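Local coordinates for phospholipase C-beta (PLC-beta) (Sepia officinalis, PDB 3QR0), which is a multidomain protein of the phospholipase C-beta family, with PH, EF-hand-like, TIM-barrel and C2 domains and a bound calcium ion, at residues Lys655-Gln660 with Asp698-Glu703; Tyr745-Leu750 with Ser762-Ile767. One frame throughout, in Å; residues are numbered along the deposited sequence.

Interaction 1: residues Lys655-Gln660 with Asp698-Glu703; sequences KIISAQ and DPYYDE
In the C2 domain, strand 650-660 has strand 761-771 on one flank, and on the other the irregular segment 698-703 runs antiparallel to it just before strand 706-711. The strand carries a classic beta bulge, with Ile657 and Ser658 both set opposite Phe764, and three backbone hydrogen bonds tie the loop to the strand on either side of Ser658. Glu703 N binds Ile656 O almost along the C=O axis. Asp702 N meets the neighbouring carbonyl, Ile657 O, at 2.8 Å in a practically straight bond (177°) on a lone pair. Farther along, Ala659 N donates to Pro699 O at 3.1 Å. Lys655, with CG anti to the backbone N (chi1 -176°), stays extended until its last torsion turns NZ onto Glu703 O, 2.7 Å away and above the carbonyl plane. Asp702 OD1 makes a long salt bridge with Lys655 NZ, at 3.8 Å. The two tyrosines diverge. Tyr701 points in toward the strand and lies alongside Ile656, its CD2 3.8 Å from Ile656 CG2, while Ala659 CB sits at the ring edge, 3.7 Å from CE2; the Tyr701 hydroxyl is hydrogen-bonded to Ser669 OG. Tyr700 instead lies alongside Ile657, whose CG2 meets the ring edge in plane at CE1. Main-chain bonds thus hold a loop without regular strand geometry against the sheet, while the ammonium group, gripping a carbonyl, probably gains electrostatically from the nearby carboxylate.

Interaction 2: residues Tyr745-Leu750 with Ser762-Ile767; sequences YRHVPL and SVFAHI
Main-chain hydrogen bonds set the framework: strands 746-750 and 762-767 run antiparallel, their axes 4.4 Å apart at closest approach. Arg746 and Ala765 form one hydrogen-bonded pair, Arg746 N reaching Ala765 O at 2.9 Å and Ala765 N returning to Arg746 O. In the second such pair Val748 N lies only 2.6 Å from Val763 O, but the bond is bent, with 141° at the hydrogen; the returning Val763 N approaches Val748 O from above the carbonyl plane. CA-H...O contacts fill the intervals, as from Tyr745 CA to Ala765 O. Aromatic contacts gather on the face that bears Tyr745, His747, Phe764 and His766. His766, CG anti to the backbone N (chi1 -174°), directs its edge at Tyr745 in an edge-to-face pair (planes at 69°), with CD2 over the ring centre and 3.5 Å from Tyr745 CE2. Phe764 places CD1 over the centre of the His747 imidazole, 3.6 Å from NE2, the rings inclined obliquely. Tyr745 CD2 touches Phe764 CZ at 3.9 Å. Outside partners fix the polar ends: Glu237 takes the tyrosine hydroxyl, while Leu306 O and Arg228 bind the two His747 nitrogens. Among aliphatic side chains, Leu750 CD2 meets Val763 CG2 at 4.1 Å, Val763 sharing its face with Arg746 and Val748. The whole pairs the outermost strand of a C2 beta-sandwich sheet with its antiparallel neighbour, the aromatic face packed against EF-hand-like helices 230-238 and 299-307.

Interactions 1 and 2 lie in neighbouring parts of one C2 sheet: their centres are 9 Å apart, and strands 650-660 and 761-771 are neighbours. Ser658 O and Phe764 N, 2.7 Å apart, probably share a hydrogen bond at the bulge of interaction 1, as do Gln660 N and Ser762 O at 2.8 Å. Phe764 therefore connects the bulged strand with the aromatic cluster of interaction 2. Glu230 of the EF-hand-like region extends the relation beyond the sheet, bonding to Ser658 OG and touching Phe764. Neither contact contains the calcium ligands Asn339, Glu368, Asp370 and Glu417, which belong to the X domain; both lie within the C2 domain.

Interaction 1: residues Lys655-Gln660 with Asp698-Glu703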
loop_
_atom_site.group_PDB
_atom_site.type_symbol
_atom_site.label_atom_id
_atom_site.label_comp_id
_atom_site.label_asym_id
_atom_site.label_seq_id
_atom_site.Cartn_x
_atom_site.Cartn_y
_atom_site.Cartn_z
ATOM N N LYS A 655 10.231 -6.946 20.017
ATOM C CA LYS A 655 11.112 -6.094 20.800
ATOM C C LYS A 655 11.586 -4.943 19.920
ATOM O O LYS A 655 12.267 -5.170 18.920
ATOM C CB LYS A 655 12.309 -6.898 21.310
ATOM C CG LYS A 655 13.245 -6.115 22.214
ATOM C CD LYS A 655 14.487 -6.919 22.563
ATOM C CE LYS A 655 15.456 -6.101 23.406
ATOM N NZ LYS A 655 14.813 -5.562 24.644
ATOM N N ILE A 656 11.214 -3.717 20.285
ATOM C CA ILE A 656 11.670 -2.521 19.581
ATOM C C ILE A 656 13.026 -2.111 20.146
ATOM O O ILE A 656 13.131 -1.733 21.316
ATOM C CB ILE A 656 10.664 -1.348 19.724
ATOM C CG1 ILE A 656 9.281 -1.747 19.198
ATOM C CG2 ILE A 656 11.169 -0.095 18.986
ATOM C CD1 ILE A 656 9.252 -2.128 17.719
ATOM N N ILE A 657 14.061 -2.186 19.315
ATOM C CA ILE A 657 15.435 -1.974 19.770
ATOM C C ILE A 657 15.901 -0.551 19.485
ATOM O O ILE A 657 16.327 0.163 20.395
ATOM C CB ILE A 657 16.396 -2.993 19.113
ATOM C CG1 ILE A 657 16.028 -4.418 19.548
ATOM C CG2 ILE A 657 17.836 -2.713 19.500
ATOM C CD1 ILE A 657 16.713 -5.492 18.736
ATOM N N SER A 658 15.807 -0.139 18.225
ATOM C CA SER A 658 16.276 1.177 17.821
ATOM C C SER A 658 15.592 1.643 16.541
ATOM O O SER A 658 14.795 0.918 15.953
ATOM C CB SER A 658 17.792 1.147 17.617
ATOM O OG SER A 658 18.142 0.329 16.516
ATOM N N ALA A 659 15.900 2.867 16.133
ATOM C CA ALA A 659 15.444 3.399 14.853
ATOM C C ALA A 659 16.543 4.228 14.218
ATOM O O ALA A 659 17.430 4.721 14.909
ATOM C CB ALA A 659 14.181 4.231 15.028
ATOM N N GLN A 660 16.487 4.357 12.894
ATOM C CA GLN A 660 17.471 5.119 12.140
ATOM C C GLN A 660 16.790 6.136 11.235
ATOM O O GLN A 660 15.779 5.833 10.603
ATOM C CB GLN A 660 18.336 4.196 11.282
ATOM C CG GLN A 660 19.122 3.149 12.077
ATOM C CD GLN A 660 18.285 1.951 12.467
ATOM O OE1 GLN A 660 17.577 1.374 11.633
ATOM N NE2 GLN A 660 18.353 1.568 13.742
ATOM N N ASP A 698 19.555 8.348 15.313
ATOM C CA ASP A 698 19.774 6.987 15.800
ATOM C C ASP A 698 19.292 6.756 17.239
ATOM O O ASP A 698 20.071 6.346 18.090
ATOM C CB ASP A 698 21.253 6.594 15.631
ATOM C CG ASP A 698 22.214 7.492 16.410
ATOM O OD1 ASP A 698 21.780 8.488 17.024
ATOM O OD2 ASP A 698 23.425 7.189 16.404
ATOM N N PRO A 699 17.993 6.993 17.503
ATOM C CA PRO A 699 17.456 6.755 18.847
ATOM C C PRO A 699 17.561 5.283 19.243
ATOM O O PRO A 699 17.297 4.414 18.418
ATOM C CB PRO A 699 15.986 7.175 18.721
ATOM C CG PRO A 699 15.674 7.054 17.259
ATOM C CD PRO A 699 16.945 7.442 16.565
ATOM N N TYR A 700 17.947 5.016 20.490
ATOM C CA TYR A 700 18.124 3.644 20.975
ATOM C C TYR A 700 17.127 3.357 22.095
ATOM O O TYR A 700 17.357 3.708 23.246
ATOM C CB TYR A 700 19.578 3.444 21.433
ATOM C CG TYR A 700 19.943 2.058 21.948
ATOM C CD1 TYR A 700 19.457 0.905 21.339
ATOM C CD2 TYR A 700 20.815 1.906 23.028
ATOM C CE1 TYR A 700 19.804 -0.363 21.808
ATOM C CE2 TYR A 700 21.170 0.641 23.502
ATOM C CZ TYR A 700 20.663 -0.488 22.879
ATOM O OH TYR A 700 20.999 -1.740 23.332
ATOM N N TYR A 701 16.008 2.723 21.748
ATOM C CA TYR A 701 14.910 2.515 22.700
ATOM C C TYR A 701 15.237 1.399 23.684
ATOM O O TYR A 701 14.992 1.536 24.882
ATOM C CB TYR A 701 13.594 2.196 21.977
ATOM C CG TYR A 701 13.237 3.187 20.894
ATOM C CD1 TYR A 701 12.659 4.422 21.204
ATOM C CD2 TYR A 701 13.493 2.900 19.563
ATOM C CE1 TYR A 701 12.339 5.334 20.202
ATOM C CE2 TYR A 701 13.178 3.803 18.559
ATOM C CZ TYR A 701 12.605 5.016 18.881
ATOM O OH TYR A 701 12.303 5.901 17.869
ATOM N N ASP A 702 15.788 0.300 23.169
ATOM C CA ASP A 702 16.103 -0.874 23.976
ATOM C C ASP A 702 14.931 -1.214 24.897
ATOM O O ASP A 702 15.076 -1.292 26.122
ATOM C CB ASP A 702 17.384 -0.631 24.784
ATOM C CG ASP A 702 17.886 -1.882 25.481
ATOM O OD1 ASP A 702 17.658 -2.997 24.969
ATOM O OD2 ASP A 702 18.512 -1.744 26.542
ATOM N N GLU A 703 13.763 -1.397 24.294
ATOM C CA GLU A 703 12.532 -1.585 25.049
ATOM C C GLU A 703 12.333 -3.048 25.392
ATOM O O GLU A 703 12.674 -3.925 24.603
ATOM C CB GLU A 703 11.332 -1.082 24.246
ATOM C CG GLU A 703 10.048 -0.919 25.057
ATOM C CD GLU A 703 10.142 0.162 26.124
ATOM O OE1 GLU A 703 10.849 1.170 25.909
ATOM O OE2 GLU A 703 9.497 0.002 27.184
#

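Interaction 2: residues Tyr745-Leu750 with Ser762-Ile767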
loop_
_atom_site.group_PDB
_atom_site.type_symbol
_atom_site.label_atom_id
_atom_site.label_comp_id
_atom_site.label_asym_id
_atom_site.label_seq_id
_atom_site.Cartn_x
_atom_site.Cartn_y
_atom_site.Cartn_z
ATOM N N TYR A 745 16.083 -10.812 14.028
ATOM C CA TYR A 745 16.521 -9.427 13.954
ATOM C C TYR A 745 16.229 -8.871 12.570
ATOM O O TYR A 745 16.713 -9.396 11.563
ATOM C CB TYR A 745 18.009 -9.301 14.274
ATOM C CG TYR A 745 18.341 -9.566 15.723
ATOM C CD1 TYR A 745 19.058 -10.700 16.099
ATOM C CD2 TYR A 745 17.930 -8.685 16.724
ATOM C CE1 TYR A 745 19.360 -10.947 17.431
ATOM C CE2 TYR A 745 18.229 -8.927 18.063
ATOM C CZ TYR A 745 18.941 -10.060 18.404
ATOM O OH TYR A 745 19.247 -10.307 19.712
ATOM N N ARG A 746 15.423 -7.816 12.521
ATOM C CA ARG A 746 15.003 -7.235 11.252
ATOM C C ARG A 746 15.079 -5.724 11.284
ATOM O O ARG A 746 14.676 -5.103 12.265
ATOM C CB ARG A 746 13.557 -7.641 10.936
ATOM C CG ARG A 746 13.327 -9.127 10.787
ATOM C CD ARG A 746 13.924 -9.705 9.505
ATOM N NE ARG A 746 13.881 -11.163 9.543
ATOM C CZ ARG A 746 14.238 -11.974 8.553
ATOM N NH1 ARG A 746 14.665 -11.488 7.394
ATOM N NH2 ARG A 746 14.157 -13.288 8.727
ATOM N N HIS A 747 15.602 -5.133 10.212
ATOM C CA HIS A 747 15.340 -3.726 9.936
ATOM C C HIS A 747 13.980 -3.624 9.274
ATOM O O HIS A 747 13.615 -4.451 8.436
ATOM C CB HIS A 747 16.417 -3.108 9.048
ATOM C CG HIS A 747 17.730 -2.943 9.739
ATOM N ND1 HIS A 747 18.667 -3.951 9.796
ATOM C CD2 HIS A 747 18.255 -1.898 10.421
ATOM C CE1 HIS A 747 19.719 -3.531 10.477
ATOM N NE2 HIS A 747 19.495 -2.290 10.865
ATOM N N VAL A 748 13.234 -2.596 9.657
ATOM C CA VAL A 748 11.869 -2.398 9.201
ATOM C C VAL A 748 11.764 -1.001 8.591
ATOM O O VAL A 748 11.445 -0.044 9.296
ATOM C CB VAL A 748 10.881 -2.538 10.387
ATOM C CG1 VAL A 748 9.437 -2.475 9.900
ATOM C CG2 VAL A 748 11.133 -3.833 11.143
ATOM N N PRO A 749 12.075 -0.868 7.284
ATOM C CA PRO A 749 11.891 0.430 6.636
ATOM C C PRO A 749 10.458 0.920 6.788
ATOM O O PRO A 749 9.509 0.161 6.566
ATOM C CB PRO A 749 12.233 0.148 5.169
ATOM C CG PRO A 749 13.180 -1.018 5.234
ATOM C CD PRO A 749 12.691 -1.854 6.376
ATOM N N LEU A 750 10.311 2.173 7.192
ATOM C CA LEU A 750 8.997 2.738 7.467
ATOM C C LEU A 750 8.308 3.287 6.218
ATOM O O LEU A 750 8.958 3.714 5.260
ATOM C CB LEU A 750 9.114 3.838 8.518
ATOM C CG LEU A 750 9.608 3.382 9.886
ATOM C CD1 LEU A 750 9.828 4.596 10.800
ATOM C CD2 LEU A 750 8.619 2.404 10.517
ATOM N N SER A 762 13.847 3.875 9.462
ATOM C CA SER A 762 13.691 2.456 9.765
ATOM C C SER A 762 13.639 2.211 11.268
ATOM O O SER A 762 14.198 2.976 12.047
ATOM C CB SER A 762 14.862 1.651 9.196
ATOM O OG SER A 762 15.063 1.910 7.814
ATOM N N VAL A 763 12.953 1.141 11.651
ATOM C CA VAL A 763 13.016 0.614 13.011
ATOM C C VAL A 763 13.798 -0.693 12.953
ATOM O O VAL A 763 13.632 -1.478 12.016
ATOM C CB VAL A 763 11.607 0.386 13.599
ATOM C CG1 VAL A 763 11.667 -0.460 14.877
ATOM C CG2 VAL A 763 10.936 1.724 13.891
ATOM N N PHE A 764 14.664 -0.910 13.937
ATOM C CA PHE A 764 15.351 -2.183 14.108
ATOM C C PHE A 764 14.687 -2.907 15.282
ATOM O O PHE A 764 14.529 -2.331 16.370
ATOM C CB PHE A 764 16.844 -1.952 14.354
ATOM C CG PHE A 764 17.652 -3.215 14.488
ATOM C CD1 PHE A 764 17.793 -4.086 13.412
ATOM C CD2 PHE A 764 18.294 -3.521 15.684
ATOM C CE1 PHE A 764 18.548 -5.249 13.527
ATOM C CE2 PHE A 764 19.054 -4.681 15.809
ATOM C CZ PHE A 764 19.177 -5.551 14.731
ATOM N N ALA A 765 14.275 -4.152 15.046
ATOM C CA ALA A 765 13.506 -4.917 16.029
ATOM C C ALA A 765 13.904 -6.391 16.031
ATOM O O ALA A 765 14.502 -6.885 15.069
ATOM C CB ALA A 765 12.013 -4.785 15.727
ATOM N N HIS A 766 13.570 -7.089 17.115
ATOM C CA HIS A 766 13.633 -8.546 17.140
ATOM C C HIS A 766 12.213 -9.100 17.188
ATOM O O HIS A 766 11.377 -8.640 17.976
ATOM C CB HIS A 766 14.432 -9.074 18.327
ATOM C CG HIS A 766 14.635 -10.559 18.295
ATOM N ND1 HIS A 766 13.738 -11.447 18.850
ATOM C CD2 HIS A 766 15.625 -11.312 17.758
ATOM C CE1 HIS A 766 14.172 -12.681 18.665
ATOM N NE2 HIS A 766 15.314 -12.627 18.003
ATOM N N ILE A 767 11.958 -10.098 16.352
ATOM C CA ILE A 767 10.626 -10.663 16.189
ATOM C C ILE A 767 10.658 -12.148 16.517
ATOM O O ILE A 767 11.455 -12.897 15.954
ATOM C CB ILE A 767 10.125 -10.484 14.747
ATOM C CG1 ILE A 767 10.080 -9.000 14.383
ATOM C CG2 ILE A 767 8.745 -11.149 14.567
ATOM C CD1 ILE A 767 9.724 -8.734 12.934
#